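Local coordinates for putative branched-chain amino acid transport system substrate-binding protein (Rhodopseudomonas palustris, PDB 4F8J) that binds 4'-hydroxycinnamic acid and probably hands such aromatic acids to a membrane transport system as its solute receptor, at residues I12-T17 with G75-P80; A21-P26 with S281-H286; W111-P116 with Y333-T338; P116-I121 with D339-D344. All coordinates share one frame; numbering follows the deposited sequence. Where two conformers were deposited one is given.

From the N terminus, strand 8-14 opens contact 1 and the helix after it opens contact 2; G75-P80 then closes the first loop, of some sixty residues. W111-P116 and P116-I121, which share P116, open contacts 3 and 4. S281-H286 closes contact 2, and Y333-T338 and D339-D344 close contacts 3 and 4. No loop nests in another: contact 2 crosses the other three, contacts 3 and 4 cross each other, and contact 1 is in series with both. Contact 1 joins strand 8-14 to the start of helix 79-92, contact 2 joins helices 21-29 and 282-302, and contacts 3 and 4 bring strand 112-114 and helix 119-132 to the segment 333-344.

Contact 1: I12-T17 with G75-P80; sequences ITVTTT and GSSVTP. With HC4 (4'-hydroxycinnamic acid), chain E.
The flat cis peptide between G75 and S76 turns both of its CA atoms toward the carbonyl of T13, and T13 O lies 3.2 Å from G75 CA and equally 3.2 Å from S76 CA. These are CA-H...O contacts, the second the straighter, at 162°. They are the company this buried oxygen keeps, for it has no hydrogen-bond donor anywhere in the model. The backbone angles of G75 call for glycine, since a CB would be jammed against the preceding carbonyl, and that CB would also collide with T13 O.

One step on, the contact passes to side chains. S77 has OG anti to its own carbonyl carbon (chi1 -63°), which carries the hydroxyl across to T15 N for a nearly linear hydrogen bond of 2.9 Å between T15 N and S77 OG. The same oxygen is hydrogen-bonded to E27 OE1, and V14 CB packs against it at 3.5 Å from S77 OG. Strands 8-14 and 72-75 are parallel neighbours here in the N-terminal sheet of a periplasmic binding protein fold, and both segments leave it at their C-terminal ends, where ligands of this family bind. D50 gathers the hydroxyls of T13, T15 and S76 at this exit.

Beyond S77 the chain turns into helix 79-92, with V78 as its N-cap residue. The first turn meets the carboxylate of 4'-hydroxycinnamic acid: T79 N and T79 OG1 both donate to ligand O1, each at 2.8 Å, while V78 CG1 lies 3.3 Å from ligand O2.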
# COMPACT_ATOMS: atom_id res chain seq x y z
N ILE A 12 -6.98 -13.68 5.68
CA ILE A 12 -6.59 -12.29 5.60
C ILE A 12 -6.32 -11.78 7.00
O ILE A 12 -7.19 -11.86 7.86
CB ILE A 12 -7.72 -11.43 4.98
CG1 ILE A 12 -8.17 -12.03 3.64
CG2 ILE A 12 -7.21 -10.03 4.74
CD1 ILE A 12 -9.21 -11.19 2.90
N THR A 13 -5.09 -11.31 7.25
CA THR A 13 -4.74 -10.62 8.50
C THR A 13 -4.46 -9.15 8.20
O THR A 13 -3.62 -8.83 7.34
CB THR A 13 -3.59 -11.31 9.26
OG1 THR A 13 -3.41 -10.69 10.55
CG2 THR A 13 -2.28 -11.32 8.51
N VAL A 14 -5.26 -8.28 8.84
CA VAL A 14 -5.15 -6.83 8.68
C VAL A 14 -5.20 -6.14 10.04
O VAL A 14 -5.46 -6.80 11.07
CB VAL A 14 -6.19 -6.26 7.68
CG1 VAL A 14 -5.79 -6.63 6.26
CG2 VAL A 14 -7.58 -6.68 8.08
N THR A 15 -4.87 -4.86 10.06
CA THR A 15 -4.79 -4.10 11.32
C THR A 15 -6.03 -3.25 11.51
O THR A 15 -6.16 -2.21 10.90
CB THR A 15 -3.55 -3.23 11.30
OG1 THR A 15 -2.40 -4.02 10.94
CG2 THR A 15 -3.37 -2.54 12.69
N THR A 16 -6.93 -3.72 12.34
CA THR A 16 -8.17 -2.99 12.62
C THR A 16 -8.26 -2.42 14.03
O THR A 16 -9.29 -1.79 14.39
CB THR A 16 -9.39 -3.87 12.31
OG1 THR A 16 -9.37 -5.07 13.10
CG2 THR A 16 -9.42 -4.25 10.83
N THR A 17 -7.20 -2.59 14.81
CA THR A 17 -7.03 -1.93 16.10
C THR A 17 -5.65 -1.30 16.18
O THR A 17 -4.72 -1.66 15.46
CB THR A 17 -7.23 -2.89 17.27
OG1 THR A 17 -6.33 -3.99 17.15
CG2 THR A 17 -8.64 -3.36 17.30
N GLY A 75 -2.21 -10.05 3.58
CA GLY A 75 -2.01 -9.07 4.62
C GLY A 75 -0.54 -8.65 4.69
O GLY A 75 0.26 -9.02 3.84
N SER A 76 -0.13 -7.86 5.66
CA SER A 76 -0.97 -7.15 6.64
C SER A 76 -1.12 -5.69 6.17
O SER A 76 -0.93 -5.39 4.97
CB SER A 76 -0.40 -7.33 8.04
OG SER A 76 -1.15 -6.59 9.02
N SER A 77 -1.48 -4.77 7.07
CA SER A 77 -1.79 -3.40 6.71
C SER A 77 -0.56 -2.49 6.70
O SER A 77 -0.54 -1.45 6.03
CB SER A 77 -2.83 -2.84 7.70
OG SER A 77 -4.04 -3.56 7.61
N VAL A 78 0.44 -2.85 7.49
CA VAL A 78 1.70 -2.10 7.62
C VAL A 78 2.89 -3.04 7.50
O VAL A 78 2.70 -4.25 7.51
CB VAL A 78 1.75 -1.23 8.89
CG1 VAL A 78 0.74 -0.09 8.80
CG2 VAL A 78 1.56 -2.07 10.16
N THR A 79 4.10 -2.49 7.31
CA THR A 79 5.19 -3.32 6.84
C THR A 79 5.61 -4.40 7.85
O THR A 79 5.79 -5.55 7.47
CB THR A 79 6.38 -2.48 6.34
OG1 THR A 79 5.93 -1.71 5.23
CG2 THR A 79 7.56 -3.37 5.92
N PRO A 80 5.81 -4.06 9.13
CA PRO A 80 6.33 -5.07 10.05
C PRO A 80 5.53 -6.38 10.13
O PRO A 80 6.12 -7.44 10.01
CB PRO A 80 6.48 -4.31 11.38
CG PRO A 80 6.62 -2.90 10.95
CD PRO A 80 5.77 -2.72 9.75
C1 HC4 E . 3.79 1.06 6.56
O1 HC4 E . 4.66 0.23 6.86
O2 HC4 E . 3.17 1.72 7.45
C2 HC4 E . 3.39 1.36 5.16
C3 HC4 E . 2.08 1.37 4.88
C1' HC4 E . 1.54 1.47 3.49
C2' HC4 E . 2.18 2.18 2.45
C3' HC4 E . 1.64 2.17 1.17
C4' HC4 E . 0.48 1.49 0.85
C5' HC4 E . -0.15 0.79 1.87
C6' HC4 E . 0.39 0.80 3.15
O4' HC4 E . -0.08 1.48 -0.40

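Contact 2: A21-P26 with S281-H286; sequences AALGIP and SQFAAH. With HC4 (4'-hydroxycinnamic acid), chain E.
A22 meets F283 through its carbonyl, with A22 O coming obliquely to the ring 4.0 Å from F283 CD2. This is the start of a helix-helix packing in the periplasmic binding protein fold: helix 21-29, which follows the first strand of the N-terminal sheet, lies across the first turn of helix 282-302, their local axes 7.8 Å apart and crossing at -42°.

L23 meets the ring of F283 directly. Its CG stands almost exactly over the middle of one face of F283, 3.6 Å from the ring centroid and only 6° off the normal, a clear CH-pi contact; Q282 CB lies over the opposite face, toward the rim. The phenyl group thus lies between two aliphatic carbons, which probably limits its tilt. One branch of L23 reaches past the ring to the ligand, with L23 CD2 3.8 Å from C6' of 4'-hydroxycinnamic acid, and the ring's own edge meets ligand C5'. L23 and F283 thus line part of the binding site.

At P26 the touching parts are aliphatic: P26 CB packs 3.9 Å from A284 CB and also rests on the hydroxyl of S281. That hydroxyl is busy as the N-cap of helix 282-302: S281 OG sits between its backbone N and carbonyl carbon (chi1 64°), which brings it to A284 N for a nearly linear bond. The same turn sends Q282 and H286 to the phenol of the ligand: Q282 NE2, also bonded to Q117, donates to O4' at 3.0 Å, and H286 NE2 lies 2.6 Å from that same O4' in a short hydrogen bond.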
# COMPACT_ATOMS: atom_id res chain seq x y z
N ALA A 21 -5.17 1.19 12.51
CA ALA A 21 -6.54 0.80 12.23
C ALA A 21 -7.09 1.56 11.03
O ALA A 21 -7.95 1.05 10.34
CB ALA A 21 -7.44 0.98 13.46
N ALA A 22 -6.63 2.80 10.77
CA ALA A 22 -7.16 3.58 9.66
C ALA A 22 -6.82 2.96 8.30
O ALA A 22 -7.46 3.30 7.30
CB ALA A 22 -6.69 5.03 9.73
N LEU A 23 -5.80 2.10 8.27
CA LEU A 23 -5.44 1.33 7.07
C LEU A 23 -6.23 0.02 6.99
O LEU A 23 -6.75 -0.36 5.95
CB LEU A 23 -3.91 1.00 7.04
CG LEU A 23 -3.02 2.16 6.60
CD1 LEU A 23 -2.95 3.22 7.69
CD2 LEU A 23 -1.63 1.73 6.21
N GLY A 24 -6.28 -0.74 8.09
CA GLY A 24 -6.95 -2.02 8.06
C GLY A 24 -8.47 -2.01 8.00
O GLY A 24 -9.08 -2.92 7.42
N ILE A 25 -9.10 -1.02 8.64
CA ILE A 25 -10.56 -0.95 8.61
C ILE A 25 -11.10 -0.88 7.19
O ILE A 25 -11.98 -1.65 6.82
CB ILE A 25 -11.07 0.20 9.52
CG1 ILE A 25 -10.96 -0.25 10.97
CG2 ILE A 25 -12.52 0.54 9.19
CD1 ILE A 25 -11.21 0.85 12.01
N PRO A 26 -10.56 0.04 6.36
CA PRO A 26 -11.00 0.01 4.97
C PRO A 26 -10.68 -1.28 4.21
O PRO A 26 -11.44 -1.68 3.35
CB PRO A 26 -10.29 1.19 4.33
CG PRO A 26 -10.01 2.11 5.45
CD PRO A 26 -9.74 1.23 6.64
N SER A 281 -10.13 5.11 -0.39
CA SER A 281 -8.78 5.11 0.15
C SER A 281 -7.83 4.28 -0.68
O SER A 281 -8.22 3.31 -1.32
CB SER A 281 -8.74 4.61 1.61
OG SER A 281 -9.13 3.26 1.70
N GLN A 282 -6.56 4.63 -0.56
CA GLN A 282 -5.43 3.79 -1.02
C GLN A 282 -5.58 2.34 -0.52
O GLN A 282 -5.31 1.40 -1.24
CB GLN A 282 -4.14 4.40 -0.49
CG GLN A 282 -2.86 3.65 -0.82
CD GLN A 282 -2.35 3.85 -2.23
OE1 GLN A 282 -2.98 4.51 -3.05
NE2 GLN A 282 -1.19 3.21 -2.53
N PHE A 283 -6.05 2.20 0.72
CA PHE A 283 -5.96 0.93 1.47
C PHE A 283 -7.07 -0.05 1.10
O PHE A 283 -6.82 -1.23 0.82
CB PHE A 283 -5.92 1.26 2.97
CG PHE A 283 -4.98 2.41 3.28
CD1 PHE A 283 -3.64 2.34 2.90
CD2 PHE A 283 -5.47 3.59 3.82
CE1 PHE A 283 -2.78 3.42 3.14
CE2 PHE A 283 -4.61 4.65 4.03
CZ PHE A 283 -3.28 4.55 3.68
N ALA A 284 -8.31 0.44 1.04
CA ALA A 284 -9.44 -0.38 0.62
C ALA A 284 -9.11 -1.02 -0.73
O ALA A 284 -9.46 -2.14 -0.99
CB ALA A 284 -10.70 0.46 0.47
N ALA A 285 -8.45 -0.26 -1.60
CA ALA A 285 -8.16 -0.70 -2.93
C ALA A 285 -7.22 -1.93 -2.91
O ALA A 285 -7.28 -2.74 -3.85
CB ALA A 285 -7.58 0.44 -3.76
N HIS A 286 -6.32 -2.05 -1.95
CA HIS A 286 -5.38 -3.18 -1.96
C HIS A 286 -6.07 -4.52 -1.74
O HIS A 286 -5.76 -5.49 -2.43
CB HIS A 286 -4.23 -3.03 -1.01
CG HIS A 286 -3.38 -1.81 -1.26
ND1 HIS A 286 -3.07 -1.36 -2.52
CD2 HIS A 286 -2.78 -0.91 -0.36
CE1 HIS A 286 -2.30 -0.26 -2.43
NE2 HIS A 286 -2.10 0.02 -1.13
C1 HC4 E . 3.79 1.06 6.56
O1 HC4 E . 4.66 0.23 6.86
O2 HC4 E . 3.17 1.72 7.45
C2 HC4 E . 3.39 1.36 5.16
C3 HC4 E . 2.08 1.37 4.88
C1' HC4 E . 1.54 1.47 3.49
C2' HC4 E . 2.18 2.18 2.45
C3' HC4 E . 1.64 2.17 1.17
C4' HC4 E . 0.48 1.49 0.85
C5' HC4 E . -0.15 0.79 1.87
C6' HC4 E . 0.39 0.80 3.15
O4' HC4 E . -0.08 1.48 -0.40

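Contact 3: W111-P116 with Y333-T338; sequences WSVAMP and YSFTET. With HC4 (4'-hydroxycinnamic acid), chain E.
V113 lies across one face of the F335 ring, with V113 CG1 over the middle of the ring, 3.9 Å from its centroid, and V113 CB 3.7 Å from F335 CE1. The two side chains cross at about a right angle, an aliphatic branch on a flat aromatic face. Next to them is M115, here a selenomethionine. Its chain bends at chi2 (-63°) and again at chi3, which folds the selenium and the terminal methyl back toward both rings: M115 CE is 4.1 Å from F335 CZ at the ring edge and also sits over a face of Y333, while M115 SE stands obliquely 4.4 Å from the Y333 centroid in a Met-aromatic contact.

In the fold, V113 belongs to strand 112-114, an edge strand of the N-terminal sheet; Y333 ends strand 332-333, and F335 lies in the loop that follows it. I97 of the neighbouring strand and helix 282-302 pack on M115 as well, and all five touching residues are buried.

Polar groups lie at its margin. A114 O lies in the plane of the F335 ring, at its edge, and has no hydrogen-bonding partner in the model. The next carbonyl is better served: Y333 OH donates to M115 O at 2.6 Å, approaching at 126° to the C=O bond, with the donor tilted 18° from the carbonyl plane. A phenylalanine in place of Y333 would probably still pack on M115, but would leave that buried carbonyl without its donor. This short bond, with the backbone pairing of M115 to A98, is likely to steady the chain just before P116, whose CB touches ligand O4'.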
# COMPACT_ATOMS: atom_id res chain seq x y z
N TRP A 111 6.95 -17.07 -2.75
CA TRP A 111 5.55 -17.18 -2.39
C TRP A 111 4.86 -15.86 -2.17
O TRP A 111 3.64 -15.85 -2.03
CB TRP A 111 5.35 -18.12 -1.20
CG TRP A 111 5.73 -19.52 -1.57
CD1 TRP A 111 6.91 -20.18 -1.32
CD2 TRP A 111 4.89 -20.47 -2.27
NE1 TRP A 111 6.88 -21.46 -1.85
CE2 TRP A 111 5.70 -21.68 -2.44
CE3 TRP A 111 3.61 -20.43 -2.79
CZ2 TRP A 111 5.21 -22.80 -3.07
CZ3 TRP A 111 3.12 -21.55 -3.45
CH2 TRP A 111 3.90 -22.71 -3.59
N SER A 112 5.58 -14.73 -2.16
CA SER A 112 4.95 -13.43 -1.93
C SER A 112 4.94 -12.53 -3.15
O SER A 112 5.92 -12.43 -3.85
CB SER A 112 5.64 -12.68 -0.78
OG SER A 112 5.48 -13.34 0.49
N VAL A 113 3.80 -11.88 -3.36
CA VAL A 113 3.67 -10.71 -4.24
C VAL A 113 3.06 -9.56 -3.45
O VAL A 113 2.53 -9.78 -2.36
CB VAL A 113 2.79 -11.01 -5.49
CG1 VAL A 113 3.46 -12.07 -6.37
CG2 VAL A 113 1.35 -11.39 -5.09
N ALA A 114 3.14 -8.34 -3.98
CA ALA A 114 2.61 -7.16 -3.27
C ALA A 114 1.64 -6.37 -4.12
O ALA A 114 1.88 -6.15 -5.32
CB ALA A 114 3.77 -6.27 -2.83
N MSE A 115 0.56 -5.93 -3.49
CA MSE A 115 -0.39 -5.01 -4.10
C MSE A 115 0.07 -3.55 -4.07
O MSE A 115 -0.06 -2.86 -5.07
CB MSE A 115 -1.78 -5.13 -3.43
CG MSE A 115 -2.53 -6.41 -3.58
SE MSE A 115 -2.97 -6.77 -5.47
CE MSE A 115 -1.71 -7.75 -5.62
N PRO A 116 0.57 -3.05 -2.94
CA PRO A 116 0.98 -1.62 -2.95
C PRO A 116 2.06 -1.33 -3.95
O PRO A 116 2.91 -2.17 -4.23
CB PRO A 116 1.47 -1.38 -1.52
CG PRO A 116 0.76 -2.42 -0.74
CD PRO A 116 0.77 -3.63 -1.60
N TYR A 333 -1.14 -5.26 -13.19
CA TYR A 333 -0.08 -6.11 -12.61
C TYR A 333 0.45 -7.14 -13.60
O TYR A 333 -0.32 -7.89 -14.17
CB TYR A 333 -0.59 -6.84 -11.36
CG TYR A 333 -0.90 -5.92 -10.21
CD1 TYR A 333 -2.10 -5.25 -10.13
CD2 TYR A 333 0.01 -5.71 -9.19
CE1 TYR A 333 -2.39 -4.40 -9.07
CE2 TYR A 333 -0.28 -4.85 -8.11
CZ TYR A 333 -1.48 -4.19 -8.07
OH TYR A 333 -1.75 -3.31 -7.02
N SER A 334 1.77 -7.25 -13.70
CA SER A 334 2.40 -8.34 -14.42
C SER A 334 3.58 -8.80 -13.59
O SER A 334 4.66 -8.25 -13.69
CB SER A 334 2.88 -7.92 -15.80
OG SER A 334 1.79 -7.65 -16.68
N PHE A 335 3.33 -9.78 -12.75
CA PHE A 335 4.41 -10.32 -11.94
C PHE A 335 5.34 -11.20 -12.77
O PHE A 335 4.93 -11.87 -13.74
CB PHE A 335 3.84 -11.14 -10.80
CG PHE A 335 2.88 -10.40 -9.91
CD1 PHE A 335 3.30 -9.36 -9.11
CD2 PHE A 335 1.52 -10.73 -9.90
CE1 PHE A 335 2.43 -8.69 -8.30
CE2 PHE A 335 0.63 -10.05 -9.09
CZ PHE A 335 1.09 -9.02 -8.29
N THR A 336 6.59 -11.30 -12.32
CA THR A 336 7.49 -12.32 -12.82
C THR A 336 8.13 -13.06 -11.64
O THR A 336 7.88 -12.71 -10.46
CB THR A 336 8.60 -11.74 -13.75
OG1 THR A 336 9.55 -10.99 -12.99
CG2 THR A 336 7.98 -10.84 -14.86
N GLU A 337 8.96 -14.05 -11.94
CA GLU A 337 9.69 -14.76 -10.88
C GLU A 337 10.53 -13.81 -10.04
O GLU A 337 10.72 -14.06 -8.84
CB GLU A 337 10.56 -15.87 -11.45
CG GLU A 337 9.78 -16.90 -12.24
CD GLU A 337 9.27 -18.05 -11.41
OE1 GLU A 337 9.26 -19.18 -11.94
OE2 GLU A 337 8.88 -17.83 -10.24
N THR A 338 11.03 -12.74 -10.66
CA THR A 338 11.90 -11.82 -9.97
C THR A 338 11.25 -10.48 -9.62
O THR A 338 11.66 -9.83 -8.65
CB THR A 338 13.22 -11.65 -10.78
OG1 THR A 338 12.91 -11.16 -12.08
CG2 THR A 338 13.92 -12.99 -10.93
C1 HC4 E . 3.79 1.06 6.56
O1 HC4 E . 4.66 0.23 6.86
O2 HC4 E . 3.17 1.72 7.45
C2 HC4 E . 3.39 1.36 5.16
C3 HC4 E . 2.08 1.37 4.88
C1' HC4 E . 1.54 1.47 3.49
C2' HC4 E . 2.18 2.18 2.45
C3' HC4 E . 1.64 2.17 1.17
C4' HC4 E . 0.48 1.49 0.85
C5' HC4 E . -0.15 0.79 1.87
C6' HC4 E . 0.39 0.80 3.15
O4' HC4 E . -0.08 1.48 -0.40

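Contact 4: P116-I121 with D339-D344; sequences PQPIPI and DRYGLD. With HC4 (4'-hydroxycinnamic acid), chain E.
Y341 leans on P118 from its first carbon outward. Y341 CB lies 4.1 Å from both P118 CG and P118 CD; then Y341 CG comes under P118 CB, which stands over one face of the ring, offset toward the rim and 3.8 Å from the centroid, in a CH-pi contact. Farther out, Y341 CD2 and CE2 turn a ring edge to the carbonyl of P116, with P116 O in the ring plane and 3.1 Å from Y341 CD2. At the tip, Y341 OH is hydrogen-bonded to L102 O and accepts from a water, and that water in turn accepts from I119 N at 2.9 Å.

I119 opens helix 119-132, with P118 as its N-cap residue, so the tyrosine reaches the helix start through the water. The helix follows an edge strand of the N-terminal sheet, and the partner loop runs toward the second sheet. Putting an alanine at Y341 would probably strip the cover from the P118 ring and leave L102 O and the water without their tyrosine partner.

Within the loop, D339 OD1 accepts from Y341 N, an Asx turn, and from G342 N at 2.9 Å, which extends it to an Asx motif; both donors come from the same face of the carboxylate. After the turn, L343 CD1 packs 3.9 Å from Q117 CA, and the I121 chain runs extended (chi2 -177°), carrying I121 CD1 to 3.5 Å from L343 O.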
# COMPACT_ATOMS: atom_id res chain seq x y z
N PRO A 116 0.57 -3.05 -2.94
CA PRO A 116 0.98 -1.62 -2.95
C PRO A 116 2.06 -1.33 -3.95
O PRO A 116 2.91 -2.17 -4.23
CB PRO A 116 1.47 -1.38 -1.52
CG PRO A 116 0.76 -2.42 -0.74
CD PRO A 116 0.77 -3.63 -1.60
N GLN A 117 2.07 -0.10 -4.46
CA GLN A 117 3.11 0.30 -5.36
C GLN A 117 4.49 0.23 -4.71
O GLN A 117 4.64 0.61 -3.54
CB GLN A 117 2.87 1.70 -5.87
CG GLN A 117 1.59 1.89 -6.69
CD GLN A 117 0.33 2.03 -5.89
OE1 GLN A 117 0.34 2.05 -4.66
NE2 GLN A 117 -0.80 2.07 -6.60
N PRO A 118 5.48 -0.24 -5.45
CA PRO A 118 6.83 -0.28 -4.89
C PRO A 118 7.35 1.13 -4.64
O PRO A 118 7.01 2.08 -5.38
CB PRO A 118 7.64 -1.01 -5.95
CG PRO A 118 6.94 -0.76 -7.21
CD PRO A 118 5.48 -0.64 -6.87
N ILE A 119 8.13 1.26 -3.59
CA ILE A 119 8.65 2.56 -3.20
C ILE A 119 9.30 3.33 -4.36
O ILE A 119 8.96 4.50 -4.57
CB ILE A 119 9.53 2.47 -1.91
CG1 ILE A 119 8.64 2.46 -0.67
CG2 ILE A 119 10.50 3.64 -1.82
CD1 ILE A 119 7.64 1.34 -0.60
N PRO A 120 10.16 2.70 -5.17
CA PRO A 120 10.78 3.49 -6.25
C PRO A 120 9.85 4.12 -7.28
O PRO A 120 10.19 5.19 -7.81
CB PRO A 120 11.76 2.54 -6.89
CG PRO A 120 12.11 1.60 -5.77
CD PRO A 120 10.81 1.39 -5.03
N ILE A 121 8.71 3.50 -7.57
CA ILE A 121 7.76 4.10 -8.50
C ILE A 121 7.22 5.39 -7.84
O ILE A 121 7.03 6.41 -8.48
CB ILE A 121 6.63 3.10 -8.86
CG1 ILE A 121 7.19 2.04 -9.80
CG2 ILE A 121 5.42 3.80 -9.51
CD1 ILE A 121 6.13 1.03 -10.29
N ASP A 339 10.22 -10.06 -10.36
CA ASP A 339 9.49 -8.83 -10.09
C ASP A 339 8.17 -9.16 -9.38
O ASP A 339 7.20 -9.60 -10.02
CB ASP A 339 9.19 -8.09 -11.42
CG ASP A 339 8.45 -6.78 -11.21
OD1 ASP A 339 8.12 -6.39 -10.08
OD2 ASP A 339 8.16 -6.10 -12.23
N ARG A 340 8.14 -8.92 -8.07
CA ARG A 340 7.04 -9.34 -7.24
C ARG A 340 6.05 -8.22 -6.92
O ARG A 340 5.14 -8.43 -6.14
CB ARG A 340 7.59 -10.00 -5.98
CG ARG A 340 8.62 -11.06 -6.27
CD ARG A 340 8.09 -12.12 -7.20
NE ARG A 340 7.09 -12.95 -6.53
CZ ARG A 340 6.38 -13.90 -7.10
NH1 ARG A 340 6.40 -14.05 -8.41
NH2 ARG A 340 5.59 -14.68 -6.37
N TYR A 341 6.22 -7.08 -7.58
CA TYR A 341 5.27 -5.98 -7.55
C TYR A 341 4.53 -5.85 -8.88
O TYR A 341 3.33 -5.67 -8.91
CB TYR A 341 6.00 -4.71 -7.23
CG TYR A 341 6.29 -4.51 -5.77
CD1 TYR A 341 7.40 -5.07 -5.19
CD2 TYR A 341 5.46 -3.74 -4.99
CE1 TYR A 341 7.69 -4.86 -3.83
CE2 TYR A 341 5.73 -3.51 -3.66
CZ TYR A 341 6.85 -4.07 -3.09
OH TYR A 341 7.09 -3.79 -1.76
N GLY A 342 5.27 -5.92 -9.98
CA GLY A 342 4.65 -6.03 -11.30
C GLY A 342 3.96 -4.82 -11.87
O GLY A 342 3.11 -4.99 -12.71
N LEU A 343 4.34 -3.62 -11.41
CA LEU A 343 3.62 -2.40 -11.75
C LEU A 343 4.47 -1.44 -12.54
O LEU A 343 5.70 -1.55 -12.58
CB LEU A 343 3.10 -1.73 -10.49
CG LEU A 343 1.98 -2.45 -9.71
CD1 LEU A 343 1.74 -1.78 -8.33
CD2 LEU A 343 0.70 -2.51 -10.54
N ASP A 344 3.79 -0.50 -13.18
CA ASP A 344 4.42 0.51 -14.01
C ASP A 344 3.72 1.86 -13.81
O ASP A 344 3.03 2.06 -12.79
CB ASP A 344 4.49 0.03 -15.46
CG ASP A 344 3.12 -0.03 -16.20
OD1 ASP A 344 2.06 0.43 -15.72
OD2 ASP A 344 3.14 -0.52 -17.35
C1 HC4 E . 3.79 1.06 6.56
O1 HC4 E . 4.66 0.23 6.86
O2 HC4 E . 3.17 1.72 7.45
C2 HC4 E . 3.39 1.36 5.16
C3 HC4 E . 2.08 1.37 4.88
C1' HC4 E . 1.54 1.47 3.49
C2' HC4 E . 2.18 2.18 2.45
C3' HC4 E . 1.64 2.17 1.17
C4' HC4 E . 0.48 1.49 0.85
C5' HC4 E . -0.15 0.79 1.87
C6' HC4 E . 0.39 0.80 3.15
O4' HC4 E . -0.08 1.48 -0.40
O HOH W 1 8.86 -1.18 -2.17